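Local coordinates for pullulanase (Bacillus acidopullulyticus, PDB 2WAN), which probably hydrolyses the alpha-1,6 glucosidic linkages of pullulan and of starch branch points, as a debranching glycoside hydrolase built around an alpha-amylase barrel, at residues T241-P246 and Q250-V255; V305-R310 and T594-A599; S563-I568 and N590-E595; Y572-R575 and N581-N584; V666-Q671 and F679-R684. One frame throughout, in Å; residues are numbered along the deposited sequence.

Interaction 1: residues T241-P246 and Q250-V255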
# COMPACT_ATOMS: atom_id res chain seq x y z
N THR A 241 12.99 -30.59 -30.15
CA THR A 241 11.80 -30.30 -29.37
C THR A 241 11.64 -31.36 -28.29
O THR A 241 11.72 -32.57 -28.57
CB THR A 241 10.54 -30.19 -30.26
OG1 THR A 241 10.72 -29.12 -31.19
CG2 THR A 241 9.29 -29.92 -29.43
N PHE A 242 11.43 -30.89 -27.06
CA PHE A 242 11.17 -31.73 -25.89
C PHE A 242 9.72 -31.57 -25.49
O PHE A 242 9.20 -30.46 -25.46
CB PHE A 242 12.10 -31.33 -24.73
CG PHE A 242 13.56 -31.47 -25.06
CD1 PHE A 242 14.23 -32.66 -24.78
CD2 PHE A 242 14.26 -30.43 -25.67
CE1 PHE A 242 15.58 -32.81 -25.08
CE2 PHE A 242 15.61 -30.56 -25.97
CZ PHE A 242 16.27 -31.76 -25.69
N THR A 243 9.07 -32.69 -25.17
CA THR A 243 7.63 -32.72 -24.96
C THR A 243 7.24 -33.39 -23.65
O THR A 243 7.78 -34.44 -23.29
CB THR A 243 6.93 -33.45 -26.14
OG1 THR A 243 7.20 -32.75 -27.35
CG2 THR A 243 5.43 -33.51 -25.93
N TYR A 244 6.30 -32.78 -22.93
CA TYR A 244 5.73 -33.38 -21.74
C TYR A 244 4.22 -33.41 -21.84
O TYR A 244 3.60 -32.38 -22.11
CB TYR A 244 6.17 -32.64 -20.47
CG TYR A 244 5.49 -33.11 -19.21
CD1 TYR A 244 5.73 -34.38 -18.68
CD2 TYR A 244 4.60 -32.27 -18.52
CE1 TYR A 244 5.09 -34.81 -17.50
CE2 TYR A 244 3.96 -32.68 -17.36
CZ TYR A 244 4.21 -33.95 -16.85
OH TYR A 244 3.59 -34.36 -15.69
N ILE A 245 3.63 -34.58 -21.62
CA ILE A 245 2.18 -34.75 -21.66
C ILE A 245 1.61 -34.95 -20.26
O ILE A 245 1.82 -36.01 -19.65
CB ILE A 245 1.74 -35.93 -22.58
CG1 ILE A 245 2.49 -35.92 -23.92
CG2 ILE A 245 0.22 -35.95 -22.76
CD1 ILE A 245 2.11 -34.80 -24.87
N PRO A 246 0.89 -33.95 -19.73
CA PRO A 246 0.35 -34.03 -18.37
C PRO A 246 -0.56 -35.25 -18.09
O PRO A 246 -0.45 -35.86 -17.03
CB PRO A 246 -0.43 -32.71 -18.22
CG PRO A 246 0.30 -31.76 -19.14
CD PRO A 246 0.68 -32.62 -20.33
N GLN A 250 4.02 -38.60 -19.89
CA GLN A 250 4.94 -39.04 -20.93
C GLN A 250 5.92 -37.94 -21.33
O GLN A 250 5.57 -36.76 -21.36
CB GLN A 250 4.18 -39.53 -22.16
CG GLN A 250 3.75 -40.99 -22.08
CD GLN A 250 2.86 -41.37 -23.25
OE1 GLN A 250 1.76 -40.83 -23.41
NE2 GLN A 250 3.33 -42.29 -24.09
N VAL A 251 7.15 -38.35 -21.64
CA VAL A 251 8.23 -37.46 -22.02
C VAL A 251 8.81 -37.93 -23.35
O VAL A 251 9.18 -39.10 -23.49
CB VAL A 251 9.35 -37.45 -20.93
CG1 VAL A 251 10.58 -36.68 -21.40
CG2 VAL A 251 8.80 -36.89 -19.62
N PHE A 252 8.88 -37.02 -24.31
CA PHE A 252 9.40 -37.31 -25.63
C PHE A 252 10.43 -36.27 -26.03
O PHE A 252 10.42 -35.15 -25.52
CB PHE A 252 8.27 -37.27 -26.68
CG PHE A 252 7.14 -38.22 -26.41
CD1 PHE A 252 7.27 -39.57 -26.71
CD2 PHE A 252 5.95 -37.75 -25.88
CE1 PHE A 252 6.22 -40.46 -26.47
CE2 PHE A 252 4.89 -38.63 -25.64
CZ PHE A 252 5.03 -39.98 -25.94
N ASP A 253 11.32 -36.64 -26.94
CA ASP A 253 12.11 -35.67 -27.69
C ASP A 253 12.01 -35.99 -29.18
O ASP A 253 11.67 -37.11 -29.55
CB ASP A 253 13.57 -35.61 -27.21
CG ASP A 253 14.34 -36.90 -27.47
OD1 ASP A 253 14.43 -37.73 -26.54
OD2 ASP A 253 14.86 -37.07 -28.59
N SER A 254 12.30 -35.00 -30.02
CA SER A 254 12.10 -35.12 -31.47
C SER A 254 13.18 -35.95 -32.18
O SER A 254 13.03 -36.28 -33.35
CB SER A 254 11.99 -33.74 -32.11
OG SER A 254 13.18 -32.99 -31.91
N VAL A 255 14.26 -36.29 -31.47
CA VAL A 255 15.30 -37.14 -32.03
C VAL A 255 14.99 -38.62 -31.79
O VAL A 255 15.02 -39.42 -32.73
CB VAL A 255 16.71 -36.78 -31.49
CG1 VAL A 255 17.78 -37.72 -32.07
CG2 VAL A 255 17.05 -35.34 -31.80

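Interaction 2: residues V305-R310 and T594-A599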
# COMPACT_ATOMS: atom_id res chain seq x y z
N VAL A 305 -15.16 -12.25 -15.85
CA VAL A 305 -15.92 -11.83 -17.02
C VAL A 305 -16.20 -10.31 -16.97
O VAL A 305 -16.24 -9.63 -18.01
CB VAL A 305 -17.22 -12.64 -17.18
CG1 VAL A 305 -18.20 -12.40 -16.01
CG2 VAL A 305 -17.88 -12.32 -18.53
N LEU A 306 -16.37 -9.78 -15.76
CA LEU A 306 -16.69 -8.36 -15.58
C LEU A 306 -15.51 -7.43 -15.89
O LEU A 306 -15.69 -6.22 -15.98
CB LEU A 306 -17.25 -8.10 -14.17
CG LEU A 306 -18.48 -8.92 -13.77
CD1 LEU A 306 -18.84 -8.67 -12.30
CD2 LEU A 306 -19.68 -8.62 -14.69
N ASN A 307 -14.31 -8.01 -16.04
CA ASN A 307 -13.14 -7.24 -16.51
C ASN A 307 -13.28 -6.73 -17.94
O ASN A 307 -12.60 -5.78 -18.32
CB ASN A 307 -11.85 -8.08 -16.48
CG ASN A 307 -11.47 -8.58 -15.10
OD1 ASN A 307 -12.06 -8.21 -14.08
ND2 ASN A 307 -10.46 -9.44 -15.06
N LEU A 308 -14.14 -7.38 -18.73
CA LEU A 308 -14.23 -7.10 -20.17
C LEU A 308 -14.70 -5.67 -20.48
O LEU A 308 -15.51 -5.11 -19.73
CB LEU A 308 -15.14 -8.14 -20.87
CG LEU A 308 -14.65 -9.59 -20.91
CD1 LEU A 308 -15.74 -10.55 -21.40
CD2 LEU A 308 -13.41 -9.73 -21.76
N PRO A 309 -14.20 -5.07 -21.57
CA PRO A 309 -14.55 -3.70 -21.94
C PRO A 309 -16.06 -3.39 -21.96
O PRO A 309 -16.46 -2.26 -21.69
CB PRO A 309 -13.95 -3.56 -23.34
CG PRO A 309 -12.71 -4.40 -23.23
CD PRO A 309 -13.14 -5.60 -22.45
N ARG A 310 -16.89 -4.39 -22.26
CA ARG A 310 -18.34 -4.16 -22.31
C ARG A 310 -18.95 -3.79 -20.95
O ARG A 310 -20.01 -3.17 -20.92
CB ARG A 310 -19.07 -5.36 -22.93
CG ARG A 310 -19.08 -6.60 -22.07
CD ARG A 310 -19.96 -7.68 -22.68
NE ARG A 310 -21.34 -7.24 -22.80
CZ ARG A 310 -22.28 -7.89 -23.49
NH1 ARG A 310 -21.99 -9.01 -24.14
NH2 ARG A 310 -23.51 -7.40 -23.53
N THR A 594 -7.61 -4.50 -6.96
CA THR A 594 -7.24 -3.42 -7.87
C THR A 594 -6.94 -3.87 -9.31
O THR A 594 -6.90 -3.04 -10.22
CB THR A 594 -6.01 -2.61 -7.35
OG1 THR A 594 -4.94 -3.53 -7.12
CG2 THR A 594 -6.35 -1.93 -6.05
N GLU A 595 -6.74 -5.18 -9.51
CA GLU A 595 -6.59 -5.74 -10.86
C GLU A 595 -7.92 -5.80 -11.63
O GLU A 595 -7.95 -6.13 -12.82
CB GLU A 595 -5.92 -7.14 -10.83
CG GLU A 595 -6.80 -8.28 -10.31
CD GLU A 595 -6.75 -8.48 -8.80
OE1 GLU A 595 -6.39 -7.54 -8.06
OE2 GLU A 595 -7.10 -9.58 -8.34
N HIS A 596 -9.02 -5.52 -10.93
CA HIS A 596 -10.34 -5.43 -11.56
C HIS A 596 -10.54 -3.97 -11.94
O HIS A 596 -10.55 -3.11 -11.05
CB HIS A 596 -11.45 -5.86 -10.59
CG HIS A 596 -11.59 -7.35 -10.41
ND1 HIS A 596 -11.01 -8.29 -11.25
CD2 HIS A 596 -12.29 -8.06 -9.50
CE1 HIS A 596 -11.35 -9.50 -10.85
NE2 HIS A 596 -12.12 -9.39 -9.79
N PRO A 597 -10.69 -3.66 -13.24
CA PRO A 597 -10.73 -2.27 -13.74
C PRO A 597 -11.64 -1.29 -12.97
O PRO A 597 -11.21 -0.17 -12.66
CB PRO A 597 -11.20 -2.43 -15.18
CG PRO A 597 -10.59 -3.77 -15.59
CD PRO A 597 -10.73 -4.63 -14.36
N MET A 598 -12.88 -1.70 -12.66
CA MET A 598 -13.81 -0.80 -11.97
C MET A 598 -13.47 -0.62 -10.49
O MET A 598 -13.79 0.41 -9.90
CB MET A 598 -15.28 -1.21 -12.16
CG MET A 598 -15.80 -0.99 -13.60
SD MET A 598 -15.75 0.69 -14.25
CE MET A 598 -17.00 1.50 -13.25
N ALA A 599 -12.80 -1.62 -9.91
CA ALA A 599 -12.31 -1.49 -8.54
C ALA A 599 -11.13 -0.50 -8.55
O ALA A 599 -11.04 0.43 -7.72
CB ALA A 599 -11.91 -2.85 -7.99

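Interaction 3: residues S563-I568 and N590-E595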
# COMPACT_ATOMS: atom_id res chain seq x y z
N SER A 563 -20.61 -5.43 3.42
CA SER A 563 -20.05 -4.20 2.85
C SER A 563 -20.90 -3.74 1.68
O SER A 563 -21.51 -4.55 0.99
CB SER A 563 -18.60 -4.43 2.41
OG SER A 563 -18.48 -5.31 1.30
N ASP A 564 -20.97 -2.43 1.46
CA ASP A 564 -21.68 -1.89 0.30
C ASP A 564 -21.18 -2.50 -1.02
O ASP A 564 -21.98 -2.82 -1.89
CB ASP A 564 -21.60 -0.37 0.28
CG ASP A 564 -22.28 0.25 1.49
OD1 ASP A 564 -23.43 -0.15 1.78
OD2 ASP A 564 -21.66 1.09 2.18
N PHE A 565 -19.87 -2.70 -1.13
CA PHE A 565 -19.29 -3.35 -2.32
C PHE A 565 -19.96 -4.70 -2.62
O PHE A 565 -20.37 -4.94 -3.76
CB PHE A 565 -17.78 -3.56 -2.15
CG PHE A 565 -16.95 -2.29 -2.24
CD1 PHE A 565 -17.30 -1.26 -3.11
CD2 PHE A 565 -15.78 -2.16 -1.49
CE1 PHE A 565 -16.53 -0.09 -3.19
CE2 PHE A 565 -15.00 -1.01 -1.58
CZ PHE A 565 -15.38 0.02 -2.43
N ASP A 566 -20.06 -5.57 -1.61
CA ASP A 566 -20.57 -6.94 -1.81
C ASP A 566 -22.07 -6.96 -2.01
O ASP A 566 -22.60 -7.88 -2.64
CB ASP A 566 -20.19 -7.87 -0.65
CG ASP A 566 -18.90 -8.65 -0.93
OD1 ASP A 566 -18.41 -8.60 -2.08
OD2 ASP A 566 -18.38 -9.29 0.01
N LYS A 567 -22.76 -5.93 -1.49
CA LYS A 567 -24.21 -5.82 -1.72
C LYS A 567 -24.55 -5.31 -3.13
O LYS A 567 -25.67 -5.50 -3.61
CB LYS A 567 -24.89 -4.99 -0.61
CG LYS A 567 -24.84 -5.67 0.77
CD LYS A 567 -25.60 -4.89 1.86
CE LYS A 567 -24.93 -3.59 2.31
NZ LYS A 567 -25.74 -2.95 3.40
N ILE A 568 -23.60 -4.67 -3.80
CA ILE A 568 -23.85 -4.10 -5.13
C ILE A 568 -23.32 -5.02 -6.24
O ILE A 568 -24.04 -5.29 -7.21
CB ILE A 568 -23.29 -2.65 -5.25
CG1 ILE A 568 -23.94 -1.76 -4.18
CG2 ILE A 568 -23.53 -2.07 -6.68
CD1 ILE A 568 -23.32 -0.38 -4.05
N ASN A 590 -9.77 -9.77 4.18
CA ASN A 590 -10.07 -9.51 2.78
C ASN A 590 -9.02 -8.59 2.17
O ASN A 590 -8.24 -7.97 2.90
CB ASN A 590 -11.48 -8.89 2.62
CG ASN A 590 -11.59 -7.48 3.22
OD1 ASN A 590 -12.07 -7.30 4.35
ND2 ASN A 590 -11.18 -6.49 2.44
N GLU A 591 -9.00 -8.51 0.85
CA GLU A 591 -8.20 -7.52 0.14
C GLU A 591 -8.91 -7.01 -1.12
O GLU A 591 -9.60 -7.76 -1.82
CB GLU A 591 -6.78 -8.03 -0.16
CG GLU A 591 -6.75 -9.25 -1.05
CD GLU A 591 -5.34 -9.83 -1.24
OE1 GLU A 591 -5.18 -11.05 -0.98
OE2 GLU A 591 -4.41 -9.10 -1.66
N PHE A 592 -8.75 -5.72 -1.39
CA PHE A 592 -9.41 -5.04 -2.49
C PHE A 592 -8.74 -5.42 -3.81
O PHE A 592 -7.51 -5.38 -3.92
CB PHE A 592 -9.33 -3.53 -2.23
CG PHE A 592 -10.26 -2.69 -3.09
CD1 PHE A 592 -9.79 -2.08 -4.24
CD2 PHE A 592 -11.58 -2.50 -2.72
CE1 PHE A 592 -10.62 -1.27 -5.02
CE2 PHE A 592 -12.43 -1.70 -3.52
CZ PHE A 592 -11.93 -1.08 -4.65
N ALA A 593 -9.54 -5.80 -4.81
CA ALA A 593 -9.02 -6.30 -6.09
C ALA A 593 -8.73 -5.20 -7.11
O ALA A 593 -9.52 -4.96 -8.03
CB ALA A 593 -10.02 -7.35 -6.68
N THR A 594 -7.61 -4.50 -6.96
CA THR A 594 -7.24 -3.42 -7.87
C THR A 594 -6.94 -3.87 -9.31
O THR A 594 -6.90 -3.04 -10.22
CB THR A 594 -6.01 -2.61 -7.35
OG1 THR A 594 -4.94 -3.53 -7.12
CG2 THR A 594 -6.35 -1.93 -6.05
N GLU A 595 -6.74 -5.18 -9.51
CA GLU A 595 -6.59 -5.74 -10.86
C GLU A 595 -7.92 -5.80 -11.63
O GLU A 595 -7.95 -6.13 -12.82
CB GLU A 595 -5.92 -7.14 -10.83
CG GLU A 595 -6.80 -8.28 -10.31
CD GLU A 595 -6.75 -8.48 -8.80
OE1 GLU A 595 -6.39 -7.54 -8.06
OE2 GLU A 595 -7.10 -9.58 -8.34

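Interaction 4: residues Y572-R575 and N581-N584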
# COMPACT_ATOMS: atom_id res chain seq x y z
N TYR A 572 -16.85 -9.04 -6.32
CA TYR A 572 -16.00 -8.53 -7.38
C TYR A 572 -14.99 -7.47 -6.93
O TYR A 572 -13.94 -7.33 -7.56
CB TYR A 572 -16.83 -7.99 -8.55
CG TYR A 572 -15.99 -7.59 -9.75
CD1 TYR A 572 -15.50 -8.55 -10.63
CD2 TYR A 572 -15.70 -6.24 -10.01
CE1 TYR A 572 -14.74 -8.19 -11.71
CE2 TYR A 572 -14.94 -5.88 -11.08
CZ TYR A 572 -14.46 -6.86 -11.94
OH TYR A 572 -13.70 -6.51 -13.00
N TYR A 573 -15.31 -6.72 -5.88
CA TYR A 573 -14.36 -5.69 -5.40
C TYR A 573 -13.21 -6.28 -4.58
O TYR A 573 -12.28 -5.55 -4.21
CB TYR A 573 -15.08 -4.58 -4.61
CG TYR A 573 -15.88 -3.62 -5.47
CD1 TYR A 573 -15.27 -2.51 -6.07
CD2 TYR A 573 -17.25 -3.82 -5.68
CE1 TYR A 573 -16.00 -1.61 -6.87
CE2 TYR A 573 -17.99 -2.94 -6.47
CZ TYR A 573 -17.36 -1.83 -7.06
OH TYR A 573 -18.10 -0.95 -7.83
N TYR A 574 -13.25 -7.59 -4.33
CA TYR A 574 -12.28 -8.28 -3.45
C TYR A 574 -11.55 -9.40 -4.20
O TYR A 574 -12.05 -9.88 -5.21
CB TYR A 574 -13.02 -8.91 -2.28
CG TYR A 574 -13.77 -7.91 -1.45
CD1 TYR A 574 -13.10 -7.13 -0.51
CD2 TYR A 574 -15.13 -7.69 -1.64
CE1 TYR A 574 -13.77 -6.16 0.24
CE2 TYR A 574 -15.82 -6.73 -0.88
CZ TYR A 574 -15.14 -5.97 0.05
OH TYR A 574 -15.79 -5.02 0.82
N ARG A 575 -10.39 -9.81 -3.69
CA ARG A 575 -9.67 -10.94 -4.28
C ARG A 575 -10.18 -12.27 -3.71
O ARG A 575 -10.36 -12.42 -2.50
CB ARG A 575 -8.14 -10.79 -4.13
CG ARG A 575 -7.59 -9.54 -4.83
CD ARG A 575 -6.05 -9.41 -4.74
NE ARG A 575 -5.64 -8.23 -5.49
CZ ARG A 575 -4.94 -7.21 -5.01
NH1 ARG A 575 -4.50 -7.21 -3.76
NH2 ARG A 575 -4.66 -6.18 -5.81
N ASN A 581 -12.93 -18.57 -1.99
CA ASN A 581 -12.71 -17.94 -0.69
C ASN A 581 -12.02 -16.60 -0.82
O ASN A 581 -11.21 -16.41 -1.71
CB ASN A 581 -11.88 -18.87 0.21
CG ASN A 581 -12.66 -20.10 0.64
OD1 ASN A 581 -12.22 -21.23 0.41
ND2 ASN A 581 -13.81 -19.89 1.26
N TYR A 582 -12.33 -15.66 0.07
CA TYR A 582 -11.64 -14.37 0.10
C TYR A 582 -10.19 -14.57 0.54
O TYR A 582 -9.95 -15.21 1.56
CB TYR A 582 -12.32 -13.43 1.08
CG TYR A 582 -13.72 -12.99 0.70
CD1 TYR A 582 -14.85 -13.64 1.21
CD2 TYR A 582 -13.92 -11.89 -0.14
CE1 TYR A 582 -16.15 -13.22 0.87
CE2 TYR A 582 -15.22 -11.46 -0.49
CZ TYR A 582 -16.32 -12.12 0.02
OH TYR A 582 -17.60 -11.70 -0.32
N THR A 583 -9.24 -14.03 -0.22
CA THR A 583 -7.82 -14.12 0.17
C THR A 583 -7.52 -13.06 1.24
O THR A 583 -8.24 -12.06 1.36
CB THR A 583 -6.85 -14.01 -1.03
OG1 THR A 583 -7.10 -12.80 -1.75
CG2 THR A 583 -7.04 -15.20 -1.99
N ASN A 584 -6.46 -13.29 2.02
CA ASN A 584 -6.18 -12.50 3.22
C ASN A 584 -4.91 -11.62 3.11
O ASN A 584 -4.10 -11.57 4.04
CB ASN A 584 -6.11 -13.46 4.41
CG ASN A 584 -6.10 -12.77 5.75
OD1 ASN A 584 -6.68 -11.69 5.93
ND2 ASN A 584 -5.44 -13.39 6.71
O HOH W 1 -10.21 -10.83 -0.28

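Interaction 5: residues V666-Q671 and F679-R684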
# COMPACT_ATOMS: atom_id res chain seq x y z
N VAL A 666 3.95 -4.32 -4.73
CA VAL A 666 4.90 -3.21 -4.63
C VAL A 666 5.79 -3.38 -3.39
O VAL A 666 5.63 -2.69 -2.37
CB VAL A 666 4.24 -1.80 -4.65
CG1 VAL A 666 5.30 -0.72 -4.96
CG2 VAL A 666 3.11 -1.75 -5.68
N THR A 667 6.72 -4.32 -3.49
CA THR A 667 7.77 -4.51 -2.47
C THR A 667 8.95 -3.59 -2.80
O THR A 667 8.95 -2.93 -3.83
CB THR A 667 8.23 -5.99 -2.44
OG1 THR A 667 8.51 -6.42 -3.77
CG2 THR A 667 7.13 -6.87 -1.86
N LYS A 668 9.95 -3.50 -1.92
CA LYS A 668 11.05 -2.57 -2.14
C LYS A 668 11.79 -2.89 -3.44
O LYS A 668 12.15 -4.05 -3.70
CB LYS A 668 12.03 -2.56 -0.95
CG LYS A 668 11.40 -2.07 0.37
CD LYS A 668 12.49 -1.75 1.40
CE LYS A 668 13.24 -3.02 1.86
NZ LYS A 668 12.36 -3.99 2.58
N GLY A 669 12.01 -1.86 -4.25
CA GLY A 669 12.62 -2.01 -5.59
C GLY A 669 11.56 -1.87 -6.67
O GLY A 669 11.83 -1.38 -7.76
N GLN A 670 10.33 -2.28 -6.35
CA GLN A 670 9.25 -2.24 -7.33
C GLN A 670 8.70 -0.83 -7.59
O GLN A 670 8.00 -0.60 -8.58
CB GLN A 670 8.12 -3.19 -6.92
CG GLN A 670 8.54 -4.65 -6.84
CD GLN A 670 8.24 -5.37 -8.13
OE1 GLN A 670 8.82 -5.07 -9.17
NE2 GLN A 670 7.29 -6.29 -8.09
N GLN A 671 9.04 0.13 -6.73
CA GLN A 671 8.61 1.52 -6.89
C GLN A 671 9.47 2.31 -7.86
O GLN A 671 9.13 3.44 -8.20
CB GLN A 671 8.60 2.24 -5.53
CG GLN A 671 9.97 2.81 -5.09
CD GLN A 671 11.04 1.74 -4.84
OE1 GLN A 671 10.75 0.64 -4.37
NE2 GLN A 671 12.29 2.09 -5.14
N PHE A 679 8.32 3.02 2.63
CA PHE A 679 8.90 3.04 3.96
C PHE A 679 10.11 2.11 3.99
O PHE A 679 10.04 0.96 3.53
CB PHE A 679 7.88 2.60 5.01
CG PHE A 679 6.94 3.68 5.40
CD1 PHE A 679 7.37 4.69 6.27
CD2 PHE A 679 5.66 3.72 4.88
CE1 PHE A 679 6.51 5.76 6.64
CE2 PHE A 679 4.79 4.77 5.26
CZ PHE A 679 5.21 5.76 6.14
N ASN A 680 11.20 2.63 4.52
CA ASN A 680 12.48 1.94 4.49
C ASN A 680 12.72 1.16 5.78
O ASN A 680 13.31 1.66 6.72
CB ASN A 680 13.60 2.95 4.21
CG ASN A 680 14.96 2.28 4.02
OD1 ASN A 680 15.11 1.10 4.28
ND2 ASN A 680 15.96 3.06 3.58
N ASP A 681 12.23 -0.07 5.82
CA ASP A 681 12.47 -0.90 6.99
C ASP A 681 13.93 -1.33 7.13
O ASP A 681 14.34 -1.75 8.23
CB ASP A 681 11.48 -2.07 7.10
CG ASP A 681 11.46 -2.99 5.88
OD1 ASP A 681 11.79 -2.56 4.76
OD2 ASP A 681 11.07 -4.16 6.06
N ASN A 682 14.73 -1.22 6.07
CA ASN A 682 16.17 -1.53 6.19
C ASN A 682 16.90 -0.54 7.10
O ASN A 682 17.64 -0.94 8.01
CB ASN A 682 16.87 -1.60 4.83
CG ASN A 682 16.41 -2.77 3.97
OD1 ASN A 682 15.73 -3.69 4.45
ND2 ASN A 682 16.81 -2.76 2.70
N ILE A 683 16.71 0.76 6.85
CA ILE A 683 17.34 1.76 7.72
C ILE A 683 16.74 1.71 9.16
O ILE A 683 17.47 1.86 10.14
CB ILE A 683 17.35 3.18 7.09
CG1 ILE A 683 18.44 4.05 7.75
CG2 ILE A 683 15.94 3.82 7.11
CD1 ILE A 683 18.43 5.55 7.26
N ARG A 684 15.43 1.47 9.26
CA ARG A 684 14.74 1.33 10.55
C ARG A 684 15.37 0.21 11.38
O ARG A 684 15.76 0.41 12.54
CB ARG A 684 13.26 1.02 10.32
CG ARG A 684 12.41 1.07 11.59
CD ARG A 684 11.14 0.21 11.45
NE ARG A 684 11.46 -1.23 11.38
CZ ARG A 684 10.75 -2.14 10.71
NH1 ARG A 684 9.65 -1.82 10.02
NH2 ARG A 684 11.15 -3.40 10.70

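Interaction 1: residues T241-P246 and Q250-V255
Thr241 gives its backbone N-H to Ser254 OG at 3.0 Å along a nearly straight path (168°), while Ser254 N reaches back to Thr241 O at 2.9 Å through a more bent bond. A chi1 of 61°, which sets OG between the backbone N and the carbonyl carbon of Ser254, brings the hydroxyl to the amide. With a valine in place of Ser254, Thr241 N would probably be left without this acceptor and the end of the strand pairing held by one bent bond. Further in, Thr243 N meets Phe252 O at 2.8 Å and Phe252 N meets Thr243 O at 3.0 Å, a hydrogen-bonded antiparallel pair. Strands 238-245 and 250-253 are the arms of a beta hairpin in the X25 region, with 250-253 an outermost strand of a four-stranded sheet. On the Phe252 side of the hairpin, Ile245 CG1 comes to the ring edge, 4.0 Å from Phe252 CE2. On the other side Val251 CG2 lies at the Tyr244 edge, 4.1 Å from Tyr244 CD1, and Phe242 CD1 rests 3.9 Å from Asp253 CB. The Asp253 carboxylate is held by Tyr212, whose ring also meets Phe242 edge-to-face. Thr243 OG1 bonds to Gln200 in the next strand.

Interaction 2: residues V305-R310 and T594-A599
Asn307 OD1 is crowded by two rings: it is hydrogen-bonded to Tyr572 OH, and His596 ND1 lies 3.0 Å from the same Asn307 OD1 at an angle too poor for a hydrogen bond. The imidazole belongs to the N-cap residue of helix 597-614, a helix of the alpha-amylase-type barrel, whereas Asn307 sits on a short 3-10 segment in the connection between strands 295-302 and 319-322. The contact therefore joins the chain leading out of the N-terminal beta region to the start of a barrel helix. Asn307 CG is anti to its carbonyl carbon (chi1 -61°), which brings the amide end close to the histidine; amide and imidazole planes stand 56° apart, and the oxygen approaches the ring obliquely. His596 is also stacked on the ring of Tyr572, so the tyrosine meets Asn307 through its hydroxyl and the histidine through its ring. Replacing Asn307 by a leucine would probably strip Tyr572 OH of this acceptor and leave the junction with no polar tie at that point. Pro597, the first helical residue, crosses the asparagine at roughly a right angle and puts its CD 3.8 Å from Asn307 OD1 and its CG 3.9 Å from Asn307 O.

Interaction 3: residues S563-I568 and N590-E595
The ring of Phe592 receives Phe565 at its edge, near its own plane, with Phe565 CE2 only 3.3 Å from Phe592 CE2. Seen from the other ring, the approach is oblique: the planes are 54° apart and the centroids 5.3 Å apart. Phe592 CE2 also lies 3.6 Å from Phe565 CZ, which sets one corner of the Phe592 ring against one side of the Phe565 ring and keeps the shared area small. Phe592 gets there with CG anti to its backbone N (chi1 -165°), the ring reaching out from a loop in which Phe592 CA lies 10.0 Å from Phe565 CA. Thr594 CG2 lies in plane at the edge of the Phe592 ring, and Tyr573 stacks on Phe565. Ser563 caps the N-terminus of helix 564-568 through a weak bond from Asp566 N. That helix leans on strand 388-391 through Asp564, Lys567 and Ile568, while Phe592 packs against Ala599, Phe602 and Val603 of helix 597-614, so the phenylalanine pair bridges the two helices.

Interaction 4: residues Y572-R575 and N581-N584
Thr583 N donates to Arg575 O at 3.0 Å, straight at the hydrogen (166°) but 37° out of the carbonyl plane, and joins two loop segments that form no regular strand. Tyr582 CA also points its hydrogen at Arg575 O, and a water lies 2.7 Å from Arg575 O and 2.8 Å from Thr583 O, hydrogen-bonded to both. Next to this cluster the aromatic rings meet in an offset edge-to-face pair: the edge of Tyr582 is directed at the face of Tyr574, with centroids 5.8 Å apart and planes at 82°. Tyr582 CD2 touches Tyr574 CB at 3.8 Å, the methylene lying close to the Tyr582 ring plane, and Tyr582 CE2 comes to 3.9 Å from Tyr574 CD2. Thr583 OG1, set between its backbone N and carbonyl carbon, sits 3.3 Å from Arg575 CB; its hydrogen-bond partner is Glu591. From that CB the arginine runs extended as far as NE, away from the 581-584 segment, to salt bridges with Glu591 and Glu595, and NH2 also bonds to Leu626 O. Tyr574 OH is hydrogen-bonded to Thr557 and Ser563. With Glu591 and Glu595 both bridged to it, the buried guanidinium probably has its charge well compensated; Glu591, which also takes the Thr583 hydroxyl, ties the side chains of both segments to the loop before helix 597-614.

Interaction 5: residues V666-Q671 and F679-R684
Lys668 NZ grips Asp681 OD1 at 2.7 Å, a salt bridge made on the syn lone pair of the carboxylate, and this is the tight point of the contact. The lysine chain bends twice, with chi3 -68° and chi4 -63°, to bring its ammonium to the acid, and lays CE 3.3 Å from Asp681 OD1. Away from Asp681 the contact is looser: Asn682 OD1 is 3.7 Å from Lys668 CE, and Lys668 CD comes no nearer than 4.2 Å to Phe679 O. Lys668, Asp681 and Asn682 are all partly exposed; with Lys668 CA and Asn680 CA 8.1 Å apart, the lysine carries most of the contact, its chain also packing on Pro652 and Val678. Lys668 belongs to a type II turn from Thr667 to Gln670, and Gly669 N bonds to Gln671 OE1 at 2.8 Å. Asp681 opens helix 681-688, where Asn680 is the N-cap and its OD1 accepts from Ile683 N at 3.0 Å; Asn682 ND2 turns instead to Asp720. The salt bridge thus ties the loop after strand 647-650 to the helix start just beyond strand 677-679, at a strand-to-helix junction of the parallel eight-stranded beta/alpha barrel shared by alpha-amylase-type glycoside hydrolases.

In the fold
Interaction 1 comes first along the chain and stands apart, its centre 38 to 44 Å from the others, in a hairpin of the X25 region. Interaction 2 ties the connection beyond the N-terminal beta sheet to helix 597-614, and its far segment shares Thr594 and Glu595 with interaction 3. Interaction 4 falls, in sequence, between the segments of interaction 3, with centres about 7 Å apart; Glu595 to Arg575 and Glu591 to Thr583 join these neighbours, so interactions 2, 3 and 4 form one cluster beside the barrel. Interaction 5 follows last, its centre 25 to 29 Å from theirs, on the same barrel. The set thus runs from a peripheral beta module to the alpha-amylase-type catalytic domain.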